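Local atomic coordinates of esterase family protein (Staphylococcus aureus, PDB entry 7L0A), a protein that is a serine esterase of the alpha/beta-hydrolase clan that probably hydrolyses S-formylglutathione to formate and glutathione. Residues 23-28 with 84-89; 55-60 with 163-168; 135-140 with 184-189; 191-196 with 227-232. All blocks are in the same frame, centred on the assembly; numbering follows the deposited sequence.

Contact 1. Residues 23-28 with 84-89; sequences MHQNLT and NVDHSA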
loop_
_atom_site.group_PDB
_atom_site.type_symbol
_atom_site.label_atom_id
_atom_site.label_comp_id
_atom_site.label_asym_id
_atom_site.label_seq_id
_atom_site.Cartn_x
_atom_site.Cartn_y
_atom_site.Cartn_z
ATOM N N MET B 23 -10.572 -12.089 8.503
ATOM C CA MET B 23 -11.451 -11.088 7.920
ATOM C C MET B 23 -10.595 -9.953 7.387
ATOM O O MET B 23 -9.365 -9.955 7.530
ATOM C CB MET B 23 -12.484 -10.559 8.913
ATOM C CG MET B 23 -11.928 -10.081 10.202
ATOM S SD MET B 23 -13.277 -9.649 11.337
ATOM C CE MET B 23 -13.836 -8.155 10.527
ATOM N N HIS B 24 -11.248 -8.986 6.754
ATOM C CA HIS B 24 -10.517 -7.868 6.188
ATOM C C HIS B 24 -10.036 -6.922 7.277
ATOM O O HIS B 24 -10.687 -6.738 8.319
ATOM C CB HIS B 24 -11.407 -7.140 5.211
ATOM C CG HIS B 24 -11.825 -7.974 4.044
ATOM N ND1 HIS B 24 -13.077 -8.530 3.956
ATOM C CD2 HIS B 24 -11.149 -8.370 2.939
ATOM C CE1 HIS B 24 -13.175 -9.193 2.828
ATOM N NE2 HIS B 24 -12.011 -9.140 2.199
ATOM N N GLN B 25 -8.861 -6.336 7.018
ATOM C CA GLN B 25 -8.207 -5.404 7.912
ATOM C C GLN B 25 -7.637 -4.264 7.093
ATOM O O GLN B 25 -7.199 -4.469 5.955
ATOM C CB GLN B 25 -7.074 -6.035 8.711
ATOM C CG GLN B 25 -7.525 -7.058 9.726
ATOM C CD GLN B 25 -8.366 -6.459 10.824
ATOM O OE1 GLN B 25 -7.934 -5.571 11.549
ATOM N NE2 GLN B 25 -9.591 -6.956 10.966
ATOM N N ASN B 26 -7.645 -3.077 7.681
ATOM C CA ASN B 26 -7.035 -1.903 7.061
ATOM C C ASN B 26 -5.689 -1.592 7.697
ATOM O O ASN B 26 -5.510 -1.731 8.915
ATOM C CB ASN B 26 -7.939 -0.673 7.179
ATOM C CG ASN B 26 -9.174 -0.785 6.351
ATOM O OD1 ASN B 26 -9.102 -1.128 5.191
ATOM N ND2 ASN B 26 -10.319 -0.474 6.928
ATOM N N LEU B 27 -4.757 -1.137 6.859
ATOM C CA LEU B 27 -3.443 -0.697 7.272
ATOM C C LEU B 27 -3.197 0.690 6.683
ATOM O O LEU B 27 -3.584 0.978 5.552
ATOM C CB LEU B 27 -2.282 -1.581 6.774
ATOM C CG LEU B 27 -2.325 -3.069 6.887
ATOM C CD1 LEU B 27 -1.101 -3.653 6.156
ATOM C CD2 LEU B 27 -2.299 -3.507 8.365
ATOM N N THR B 28 -2.500 1.531 7.432
ATOM C CA THR B 28 -1.909 2.763 6.903
ATOM C C THR B 28 -0.395 2.578 6.877
ATOM O O THR B 28 0.205 2.143 7.867
ATOM C CB THR B 28 -2.276 3.993 7.734
ATOM O OG1 THR B 28 -3.701 4.103 7.813
ATOM C CG2 THR B 28 -1.684 5.287 7.102
ATOM N N ASN B 84 -4.760 -1.464 11.743
ATOM C CA ASN B 84 -5.976 -1.477 12.540
ATOM C C ASN B 84 -5.959 -2.663 13.504
ATOM O O ASN B 84 -5.601 -3.780 13.133
ATOM C CB ASN B 84 -7.213 -1.604 11.667
ATOM C CG ASN B 84 -8.483 -1.649 12.472
ATOM O OD1 ASN B 84 -8.908 -0.645 13.043
ATOM N ND2 ASN B 84 -9.080 -2.843 12.576
ATOM N N VAL B 85 -6.369 -2.413 14.743
ATOM C CA VAL B 85 -6.472 -3.460 15.754
ATOM C C VAL B 85 -7.913 -3.508 16.260
ATOM O O VAL B 85 -8.429 -2.515 16.795
ATOM C CB VAL B 85 -5.473 -3.234 16.903
ATOM C CG1 VAL B 85 -5.610 -4.331 17.927
ATOM C CG2 VAL B 85 -4.078 -3.118 16.366
ATOM N N ASP B 86 -8.583 -4.619 16.006
ATOM C CA ASP B 86 -9.944 -4.807 16.503
ATOM C C ASP B 86 -9.914 -5.230 17.971
ATOM O O ASP B 86 -9.007 -5.954 18.403
ATOM C CB ASP B 86 -10.681 -5.883 15.711
ATOM C CG ASP B 86 -11.041 -5.438 14.309
ATOM O OD1 ASP B 86 -11.247 -4.216 14.102
ATOM O OD2 ASP B 86 -11.125 -6.316 13.422
ATOM N N HIS B 87 -10.912 -4.782 18.741
ATOM C CA HIS B 87 -10.977 -5.172 20.152
ATOM C C HIS B 87 -10.918 -6.680 20.332
ATOM O O HIS B 87 -10.282 -7.178 21.266
ATOM C CB HIS B 87 -12.258 -4.650 20.800
ATOM C CG HIS B 87 -12.265 -3.168 21.000
ATOM N ND1 HIS B 87 -13.111 -2.557 21.893
ATOM C CD2 HIS B 87 -11.528 -2.183 20.435
ATOM C CE1 HIS B 87 -12.894 -1.252 21.871
ATOM N NE2 HIS B 87 -11.925 -1.006 21.010
ATOM N N SER B 88 -11.602 -7.418 19.468
ATOM C CA SER B 88 -11.701 -8.859 19.642
ATOM C C SER B 88 -10.362 -9.559 19.444
ATOM O O SER B 88 -10.217 -10.709 19.874
ATOM C CB SER B 88 -12.738 -9.421 18.672
ATOM O OG SER B 88 -12.515 -8.918 17.355
ATOM N N ALA B 89 -9.368 -8.897 18.838
ATOM C CA ALA B 89 -8.076 -9.550 18.621
ATOM C C ALA B 89 -7.392 -9.880 19.938
ATOM O O ALA B 89 -6.671 -10.883 20.038
ATOM C CB ALA B 89 -7.166 -8.672 17.763
HETATM O O HOH W 1 -7.236 -6.747 14.309
#
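The amide of Q25 and the amide of N84 are turned 31° against each other, and the carboxylate of D86 stands almost perpendicular to the Q25 amide. N84 ND2 donates to Q25 OE1 at 3.1 Å, with the acceptor close to the N84 amide plane. Q25 and D86 meet tip to tip: Q25 NE2 gives a 3.0 Å bond to D86 OD2, leaving almost within its own amide plane but arriving above that of the carboxylate. ND2 of N84 also donates to D86 OD1, likewise out of the carboxylate plane, so the three groups form a closed ring of bonds. Glutamine suits its place because it gives and accepts at once, while the NH2 of N84 supplies two N-H groups, one to each neighbour, and D86 accepts. The contact ties strand 24-32, near the edge of the alpha/beta-hydrolase sheet, to the loop following strand 79-83, where N84 N donates to N26 O at 2.9 Å and prolongs the antiparallel pairing of the two strands. A water donates to Q25 OE1 and accepts from D86 N at 3.0 Å, joining the amide to the D86 backbone. Y102 OH is hydrogen-bonded to N84 O.

Contact 2. Residues 55-60 with 163-168; sequences GLSSDE and DLEWND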
loop_
_atom_site.group_PDB
_atom_site.type_symbol
_atom_site.label_atom_id
_atom_site.label_comp_id
_atom_site.label_asym_id
_atom_site.label_seq_id
_atom_site.Cartn_x
_atom_site.Cartn_y
_atom_site.Cartn_z
ATOM N N GLY B 55 -4.391 2.437 20.553
ATOM C CA GLY B 55 -5.201 1.946 21.650
ATOM C C GLY B 55 -6.676 1.776 21.290
ATOM O O GLY B 55 -7.069 1.779 20.130
ATOM N N LEU B 56 -7.512 1.583 22.317
ATOM C CA LEU B 56 -8.845 1.023 22.079
ATOM C C LEU B 56 -9.868 2.021 21.569
ATOM O O LEU B 56 -11.022 1.624 21.316
ATOM C CB LEU B 56 -9.399 0.378 23.348
ATOM C CG LEU B 56 -8.702 -0.905 23.714
ATOM C CD1 LEU B 56 -9.181 -1.314 25.128
ATOM C CD2 LEU B 56 -8.937 -2.047 22.781
ATOM N N SER B 57 -9.530 3.294 21.482
ATOM C CA SER B 57 -10.425 4.315 20.977
ATOM C C SER B 57 -10.015 4.796 19.609
ATOM O O SER B 57 -10.509 5.827 19.148
ATOM C CB SER B 57 -10.484 5.486 21.956
ATOM O OG SER B 57 -11.087 5.032 23.160
ATOM N N SER B 58 -9.148 4.053 18.943
ATOM C CA SER B 58 -8.518 4.436 17.702
ATOM C C SER B 58 -8.655 3.342 16.651
ATOM O O SER B 58 -9.046 2.196 16.911
ATOM C CB SER B 58 -7.030 4.739 17.923
ATOM O OG SER B 58 -6.884 5.827 18.800
ATOM N N ASP B 59 -8.272 3.702 15.435
ATOM C CA ASP B 59 -8.113 2.779 14.323
ATOM C C ASP B 59 -6.858 3.202 13.550
ATOM O O ASP B 59 -6.039 3.993 14.034
ATOM C CB ASP B 59 -9.394 2.747 13.475
ATOM C CG ASP B 59 -9.681 4.050 12.756
ATOM O OD1 ASP B 59 -8.773 4.883 12.544
ATOM O OD2 ASP B 59 -10.877 4.258 12.395
ATOM N N GLU B 60 -6.672 2.630 12.363
ATOM C CA GLU B 60 -5.463 2.826 11.581
ATOM C C GLU B 60 -5.305 4.259 11.054
ATOM O O GLU B 60 -4.243 4.569 10.487
ATOM C CB GLU B 60 -5.431 1.832 10.404
ATOM C CG GLU B 60 -6.289 2.264 9.188
ATOM C CD GLU B 60 -7.767 1.969 9.320
ATOM O OE1 GLU B 60 -8.174 1.342 10.327
ATOM O OE2 GLU B 60 -8.548 2.369 8.387
ATOM N N ASP B 163 -10.160 -1.027 33.361
ATOM C CA ASP B 163 -10.426 0.402 33.298
ATOM C C ASP B 163 -10.562 0.917 31.875
ATOM O O ASP B 163 -10.762 2.119 31.684
ATOM C CB ASP B 163 -9.303 1.191 33.987
ATOM C CG ASP B 163 -9.351 1.084 35.496
ATOM O OD1 ASP B 163 -10.257 0.395 36.017
ATOM O OD2 ASP B 163 -8.485 1.686 36.165
ATOM N N LEU B 164 -10.465 0.044 30.882
ATOM C CA LEU B 164 -10.322 0.467 29.495
ATOM C C LEU B 164 -11.651 0.411 28.744
ATOM O O LEU B 164 -12.652 -0.129 29.230
ATOM C CB LEU B 164 -9.275 -0.406 28.796
ATOM C CG LEU B 164 -7.935 -0.467 29.531
ATOM C CD1 LEU B 164 -6.987 -1.405 28.784
ATOM C CD2 LEU B 164 -7.298 0.912 29.682
ATOM N N GLU B 165 -11.631 0.961 27.522
ATOM C CA GLU B 165 -12.834 1.192 26.720
ATOM C C GLU B 165 -13.205 0.024 25.833
ATOM O O GLU B 165 -13.613 0.204 24.676
ATOM C CB GLU B 165 -12.633 2.460 25.883
ATOM C CG GLU B 165 -12.477 3.724 26.701
ATOM C CD GLU B 165 -13.652 3.951 27.638
ATOM O OE1 GLU B 165 -14.803 3.678 27.231
ATOM O OE2 GLU B 165 -13.418 4.384 28.788
ATOM N N TRP B 166 -13.131 -1.190 26.352
ATOM C CA TRP B 166 -13.513 -2.371 25.601
ATOM C C TRP B 166 -14.961 -2.319 25.144
ATOM O O TRP B 166 -15.832 -1.844 25.873
ATOM C CB TRP B 166 -13.321 -3.599 26.502
ATOM C CG TRP B 166 -11.942 -3.783 26.998
ATOM C CD1 TRP B 166 -11.453 -3.467 28.245
ATOM C CD2 TRP B 166 -10.856 -4.336 26.271
ATOM N NE1 TRP B 166 -10.122 -3.791 28.322
ATOM C CE2 TRP B 166 -9.730 -4.331 27.123
ATOM C CE3 TRP B 166 -10.722 -4.847 24.979
ATOM C CZ2 TRP B 166 -8.479 -4.797 26.709
ATOM C CZ3 TRP B 166 -9.495 -5.312 24.580
ATOM C CH2 TRP B 166 -8.391 -5.289 25.440
ATOM N N ASN B 167 -15.220 -2.842 23.939
ATOM C CA ASN B 167 -16.605 -3.093 23.537
ATOM C C ASN B 167 -17.179 -4.278 24.330
ATOM O O ASN B 167 -16.492 -4.933 25.117
ATOM C CB ASN B 167 -16.707 -3.285 22.015
ATOM C CG ASN B 167 -16.073 -4.582 21.497
ATOM O OD1 ASN B 167 -15.795 -5.530 22.243
ATOM N ND2 ASN B 167 -15.931 -4.662 20.187
ATOM N N ASP B 168 -18.475 -4.552 24.131
ATOM C CA ASP B 168 -19.173 -5.487 24.998
ATOM C C ASP B 168 -18.612 -6.896 24.891
ATOM O O ASP B 168 -18.418 -7.582 25.906
ATOM C CB ASP B 168 -20.663 -5.490 24.653
ATOM C CG ASP B 168 -21.390 -4.261 25.169
ATOM O OD1 ASP B 168 -20.821 -3.522 26.003
ATOM O OD2 ASP B 168 -22.543 -4.042 24.744
#
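The backbones come closest at L56 and E165, whose CA atoms are 6.1 Å apart, where a type I turn from G55 to S58 brings L56 up to an irregular loop. L56 carries most of the contact. Its CD1 lies over the face of the W166 indole, 3.6 Å from the centroid of the six-membered ring and only 11° off the ring normal, a CH-pi contact. CD2 of L56 comes to 3.8 Å from W166 CZ3. CG of L56 is anti to the carbonyl carbon (chi1 -71°), and the branch beyond it presents both methyls to the indole. L56 CD1 also touches L164 CB at 3.8 Å, so that one methyl is shared between an aliphatic and an aromatic neighbour. Beside this apolar patch, S57 OG packs loosely against the CH2 groups of E165, 4.0 Å from CG. Leucine suits the turn because its forked end can cover a broad ring, and tryptophan supplies that ring while its NE1 is hydrogen-bonded to L161 O. M130 touches L56, L164 and W166 from helix 130-141. The side chain of L164 also lies about 4 Å from that of S129, predicted to be the nucleophile of the charge relay, which places the contact beside the probable active site. With no hydrogen bond between the segments, dispersion and the hydrophobic effect are what chiefly join these two loops.

Contact 3. Residues 135-140 with 184-189; sequences TIKFAL and TEHDPY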
loop_
_atom_site.group_PDB
_atom_site.type_symbol
_atom_site.label_atom_id
_atom_site.label_comp_id
_atom_site.label_asym_id
_atom_site.label_seq_id
_atom_site.Cartn_x
_atom_site.Cartn_y
_atom_site.Cartn_z
ATOM N N THR B 135 3.417 -3.133 22.728
ATOM C CA THR B 135 4.817 -2.817 22.509
ATOM C C THR B 135 5.717 -3.575 23.460
ATOM O O THR B 135 6.717 -4.176 23.037
ATOM C CB THR B 135 5.059 -1.316 22.632
ATOM O OG1 THR B 135 4.390 -0.663 21.546
ATOM C CG2 THR B 135 6.539 -0.973 22.513
ATOM N N ILE B 136 5.395 -3.551 24.765
ATOM C CA ILE B 136 6.240 -4.232 25.741
ATOM C C ILE B 136 6.147 -5.747 25.579
ATOM O O ILE B 136 7.155 -6.451 25.744
ATOM C CB ILE B 136 5.901 -3.782 27.173
ATOM C CG1 ILE B 136 7.020 -4.174 28.151
ATOM C CG2 ILE B 136 4.599 -4.332 27.689
ATOM C CD1 ILE B 136 8.309 -3.414 27.947
ATOM N N LYS B 137 4.977 -6.268 25.178
ATOM C CA LYS B 137 4.905 -7.719 24.938
ATOM C C LYS B 137 5.808 -8.125 23.765
ATOM O O LYS B 137 6.517 -9.132 23.844
ATOM C CB LYS B 137 3.461 -8.146 24.684
ATOM C CG LYS B 137 3.341 -9.601 24.296
ATOM C CD LYS B 137 1.968 -10.188 24.570
ATOM C CE LYS B 137 1.993 -11.707 24.299
ATOM N NZ LYS B 137 0.828 -12.438 24.871
ATOM N N PHE B 138 5.807 -7.357 22.672
ATOM C CA PHE B 138 6.679 -7.674 21.542
ATOM C C PHE B 138 8.142 -7.444 21.887
ATOM O O PHE B 138 9.002 -8.208 21.448
ATOM C CB PHE B 138 6.263 -6.871 20.290
ATOM C CG PHE B 138 4.940 -7.314 19.717
ATOM C CD1 PHE B 138 4.774 -8.594 19.211
ATOM C CD2 PHE B 138 3.865 -6.450 19.709
ATOM C CE1 PHE B 138 3.548 -8.998 18.718
ATOM C CE2 PHE B 138 2.626 -6.838 19.208
ATOM C CZ PHE B 138 2.473 -8.123 18.731
ATOM N N ALA B 139 8.445 -6.420 22.687
ATOM C CA ALA B 139 9.824 -6.217 23.120
ATOM C C ALA B 139 10.370 -7.413 23.891
ATOM O O ALA B 139 11.564 -7.719 23.772
ATOM C CB ALA B 139 9.936 -4.968 23.993
ATOM N N LEU B 140 9.528 -8.082 24.669
ATOM C CA LEU B 140 9.972 -9.159 25.534
ATOM C C LEU B 140 9.789 -10.547 24.937
ATOM O O LEU B 140 10.266 -11.507 25.542
ATOM C CB LEU B 140 9.236 -9.091 26.880
ATOM C CG LEU B 140 9.416 -7.810 27.703
ATOM C CD1 LEU B 140 8.469 -7.687 28.878
ATOM C CD2 LEU B 140 10.863 -7.693 28.216
ATOM N N THR B 184 1.297 -15.383 33.563
ATOM C CA THR B 184 1.183 -16.052 32.279
ATOM C C THR B 184 1.805 -15.151 31.214
ATOM O O THR B 184 2.207 -14.014 31.494
ATOM C CB THR B 184 -0.274 -16.350 31.894
ATOM O OG1 THR B 184 -0.909 -15.135 31.462
ATOM C CG2 THR B 184 -1.066 -16.944 33.064
ATOM N N GLU B 185 1.827 -15.659 29.965
ATOM C CA GLU B 185 2.333 -14.897 28.832
ATOM C C GLU B 185 1.536 -13.638 28.560
ATOM O O GLU B 185 1.945 -12.840 27.694
ATOM C CB GLU B 185 2.323 -15.778 27.566
ATOM C CG GLU B 185 0.955 -16.346 27.184
ATOM C CD GLU B 185 0.821 -17.842 27.461
ATOM O OE1 GLU B 185 0.916 -18.258 28.645
ATOM O OE2 GLU B 185 0.630 -18.605 26.481
ATOM N N HIS B 186 0.419 -13.427 29.242
ATOM C CA HIS B 186 -0.350 -12.209 29.096
ATOM C C HIS B 186 0.020 -11.137 30.111
ATOM O O HIS B 186 -0.505 -10.018 30.027
ATOM C CB HIS B 186 -1.845 -12.528 29.187
ATOM C CG HIS B 186 -2.289 -13.546 28.191
ATOM N ND1 HIS B 186 -2.425 -13.264 26.855
ATOM C CD2 HIS B 186 -2.561 -14.866 28.327
ATOM C CE1 HIS B 186 -2.800 -14.355 26.212
ATOM N NE2 HIS B 186 -2.886 -15.342 27.082
ATOM N N ASP B 187 0.901 -11.446 31.051
ATOM C CA ASP B 187 1.301 -10.539 32.124
ATOM C C ASP B 187 2.674 -9.977 31.818
ATOM O O ASP B 187 3.642 -10.745 31.770
ATOM C CB ASP B 187 1.295 -11.336 33.431
ATOM C CG ASP B 187 1.829 -10.566 34.631
ATOM O OD1 ASP B 187 2.146 -9.360 34.505
ATOM O OD2 ASP B 187 1.906 -11.184 35.729
ATOM N N PRO B 188 2.817 -8.662 31.582
ATOM C CA PRO B 188 4.136 -8.137 31.196
ATOM C C PRO B 188 5.219 -8.442 32.196
ATOM O O PRO B 188 6.381 -8.591 31.810
ATOM C CB PRO B 188 3.898 -6.629 31.075
ATOM C CG PRO B 188 2.451 -6.546 30.649
ATOM C CD PRO B 188 1.752 -7.641 31.426
ATOM N N TYR B 189 4.875 -8.531 33.474
ATOM C CA TYR B 189 5.876 -8.812 34.488
ATOM C C TYR B 189 6.389 -10.244 34.379
ATOM O O TYR B 189 7.582 -10.491 34.568
ATOM C CB TYR B 189 5.261 -8.547 35.851
ATOM C CG TYR B 189 5.219 -7.117 36.286
ATOM C CD1 TYR B 189 4.161 -6.289 35.913
ATOM C CD2 TYR B 189 6.218 -6.585 37.100
ATOM C CE1 TYR B 189 4.105 -4.990 36.348
ATOM C CE2 TYR B 189 6.162 -5.275 37.527
ATOM C CZ TYR B 189 5.115 -4.481 37.127
ATOM O OH TYR B 189 5.058 -3.158 37.552
HETATM O O HOH W 2 -1.973 -10.886 25.612
#
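K137 NZ donates a 3.1 Å hydrogen bond to E185 O, approaching from above the carbonyl plane with a C=O...N angle of 127°. The same amine lies 3.9 Å from H186 ND1, its side chain running beside that of the histidine and pointing the same way. A water lies at the edge of the imidazole, in its plane, 2.7 Å from H186 ND1, and accepts a weak bond from NZ. Lysine suits this place because its long chain, with CG anti to the backbone N (chi1 174°) and extended beyond, carries a cationic donor from the helix to the loop. I136 CG2 meets P188 CB at 4.2 Å, the side chains crossing at about a right angle, and L140 CD1 packs 3.7 Å from P188 O. Further out, T184 OG1 accepts from H186 N in an ST turn, and a type I turn runs from T184 to D187. D187 then N-caps helix 188-197, its OD1 accepting from Y189 N at 3.0 Å, and P188 suits the first turn, where no backbone N-H is needed for an i to i-4 bond. Y133 OH, from the helix that follows the probable nucleophile elbow of the alpha/beta-hydrolase fold, is hydrogen-bonded to H186 O. Within these two segments the amine thus meets a carbonyl and, weakly, a water rather than a carboxylate: K137 NZ and E185 OE2 stay 6.4 Å apart, perhaps feeling a weak attraction.

Contact 4. Residues 191-196 with 227-232; sequences LLDKAV and SRINVP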
loop_
_atom_site.group_PDB
_atom_site.type_symbol
_atom_site.label_atom_id
_atom_site.label_comp_id
_atom_site.label_asym_id
_atom_site.label_seq_id
_atom_site.Cartn_x
_atom_site.Cartn_y
_atom_site.Cartn_z
ATOM N N LEU B 191 6.413 -11.912 31.495
ATOM C CA LEU B 191 7.228 -11.920 30.290
ATOM C C LEU B 191 8.607 -11.347 30.568
ATOM O O LEU B 191 9.615 -11.795 30.008
ATOM C CB LEU B 191 6.536 -11.125 29.204
ATOM C CG LEU B 191 5.230 -11.714 28.642
ATOM C CD1 LEU B 191 4.619 -10.717 27.674
ATOM C CD2 LEU B 191 5.509 -13.014 27.955
ATOM N N LEU B 192 8.662 -10.327 31.416
ATOM C CA LEU B 192 9.935 -9.700 31.742
ATOM C C LEU B 192 10.846 -10.677 32.461
ATOM O O LEU B 192 12.024 -10.829 32.101
ATOM C CB LEU B 192 9.670 -8.461 32.582
ATOM C CG LEU B 192 10.829 -7.574 33.026
ATOM C CD1 LEU B 192 11.623 -7.012 31.876
ATOM C CD2 LEU B 192 10.179 -6.466 33.864
ATOM N N ASP B 193 10.308 -11.353 33.472
ATOM C CA ASP B 193 11.092 -12.329 34.218
ATOM C C ASP B 193 11.565 -13.469 33.326
ATOM O O ASP B 193 12.688 -13.966 33.488
ATOM C CB ASP B 193 10.280 -12.859 35.386
ATOM C CG ASP B 193 10.057 -11.818 36.470
ATOM O OD1 ASP B 193 10.827 -10.825 36.541
ATOM O OD2 ASP B 193 9.112 -12.014 37.262
ATOM N N LYS B 194 10.726 -13.896 32.383
ATOM C CA LYS B 194 11.105 -14.978 31.486
ATOM C C LYS B 194 12.178 -14.530 30.496
ATOM O O LYS B 194 13.142 -15.264 30.244
ATOM C CB LYS B 194 9.861 -15.487 30.755
ATOM C CG LYS B 194 10.048 -16.748 29.946
ATOM C CD LYS B 194 8.725 -17.172 29.344
ATOM C CE LYS B 194 8.922 -18.331 28.376
ATOM N NZ LYS B 194 9.661 -17.864 27.168
ATOM N N ALA B 195 12.044 -13.317 29.948
ATOM C CA ALA B 195 12.989 -12.844 28.939
ATOM C C ALA B 195 14.407 -12.809 29.487
ATOM O O ALA B 195 15.353 -13.215 28.801
ATOM C CB ALA B 195 12.569 -11.458 28.448
ATOM N N VAL B 196 14.566 -12.300 30.707
ATOM C CA VAL B 196 15.864 -12.272 31.369
ATOM C C VAL B 196 16.400 -13.688 31.534
ATOM O O VAL B 196 17.582 -13.975 31.269
ATOM C CB VAL B 196 15.732 -11.545 32.722
ATOM C CG1 VAL B 196 16.885 -11.963 33.653
ATOM C CG2 VAL B 196 15.631 -10.028 32.512
ATOM N N SER B 227 14.381 -1.233 37.140
ATOM C CA SER B 227 15.614 -0.837 37.810
ATOM C C SER B 227 16.101 -1.947 38.749
ATOM O O SER B 227 17.307 -2.233 38.833
ATOM C CB SER B 227 15.411 0.450 38.616
ATOM O OG SER B 227 15.275 1.579 37.752
ATOM N N ARG B 228 15.174 -2.573 39.483
ATOM C CA ARG B 228 15.573 -3.564 40.483
ATOM C C ARG B 228 16.130 -4.829 39.839
ATOM O O ARG B 228 16.963 -5.506 40.444
ATOM C CB ARG B 228 14.397 -3.924 41.401
ATOM C CG ARG B 228 14.029 -2.790 42.377
ATOM C CD ARG B 228 13.074 -3.206 43.483
ATOM N NE ARG B 228 11.812 -3.785 43.034
ATOM C CZ ARG B 228 10.741 -3.074 42.689
ATOM N NH1 ARG B 228 10.789 -1.765 42.705
ATOM N NH2 ARG B 228 9.626 -3.679 42.320
ATOM N N ILE B 229 15.673 -5.187 38.638
ATOM C CA ILE B 229 16.211 -6.360 37.961
ATOM C C ILE B 229 17.223 -5.990 36.877
ATOM O O ILE B 229 17.588 -6.830 36.050
ATOM C CB ILE B 229 15.093 -7.242 37.397
ATOM C CG1 ILE B 229 14.229 -6.458 36.425
ATOM C CG2 ILE B 229 14.223 -7.816 38.529
ATOM C CD1 ILE B 229 13.440 -7.343 35.525
ATOM N N ASN B 230 17.690 -4.745 36.872
ATOM C CA ASN B 230 18.829 -4.313 36.061
ATOM C C ASN B 230 18.559 -4.420 34.564
ATOM O O ASN B 230 19.459 -4.738 33.780
ATOM C CB ASN B 230 20.099 -5.090 36.416
ATOM C CG ASN B 230 21.345 -4.442 35.877
ATOM O OD1 ASN B 230 21.452 -3.216 35.811
ATOM N ND2 ASN B 230 22.289 -5.271 35.446
ATOM N N VAL B 231 17.339 -4.103 34.133
ATOM C CA VAL B 231 17.012 -3.989 32.729
ATOM C C VAL B 231 17.153 -2.519 32.336
ATOM O O VAL B 231 16.496 -1.675 32.964
ATOM C CB VAL B 231 15.604 -4.500 32.428
ATOM C CG1 VAL B 231 15.220 -4.257 30.986
ATOM C CG2 VAL B 231 15.519 -5.991 32.735
ATOM N N PRO B 232 17.976 -2.180 31.366
ATOM C CA PRO B 232 18.175 -0.760 31.050
ATOM C C PRO B 232 16.959 -0.143 30.383
ATOM O O PRO B 232 16.214 -0.797 29.646
ATOM C CB PRO B 232 19.405 -0.772 30.133
ATOM C CG PRO B 232 19.481 -2.115 29.568
ATOM C CD PRO B 232 18.863 -3.073 30.590
#
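I229 and V231 reach across to L192 where the chain leaves helix 216-228 through a Schellman motif, on its way to strand 234-238 at the edge of the alpha/beta-hydrolase sheet. N230, with positive phi, is the C-prime residue of that motif, a conformation that asparagine tolerates better than most residues. The turn sets I229 and V231 on the side facing helix 188-197. The main bump is the delta methyl of I229, which pushes into the fork of L192: I229 CD1 is 3.6 Å from L192 CG and 3.8 Å from L192 CD2. CG1 of I229 sits between the backbone N and the carbonyl carbon (chi1 58°), the crowded position, and chi2, near anti at 161°, carries CD1 on to the leucine. The side chains of L192 and V231 run past one another antiparallel, and in one of its two conformers V196, a helical turn beyond L192, also meets V231. Branched aliphatic residues suit such a seam because their short arms fill shallow hollows without polar ends to satisfy. F222, Y225 and L226 of helix 216-228 also touch L192. At the margin, D193 turns its polar end to Y225, whose OH is hydrogen-bonded to D193 OD1. V231 CG2 lies 4.1 Å from L192 CD1.

In the fold
Contact 1 is a surface contact, whereas the other three are partly buried, and none sits wholly in the core. Contacts 1 and 2 are neighbours: H87 NE2 bonds to L56 O, joining the loops after strands 79-83 and 49-53, and T28 OG1 to E60 O ties strand 24-32 to the latter; contact 2, not contact 1, lies beside the probable active site. Contacts 3 and 4 share helix 188-197, which meets helix 130-141 near its start and the end of helix 216-228 further along; L140 packs against L192 between them. Chemistry changes with place: amide and carboxylate bonds in contact 1, aromatic and aliphatic packing in contact 2, a mixture in contact 3, and apolar touching in contact 4.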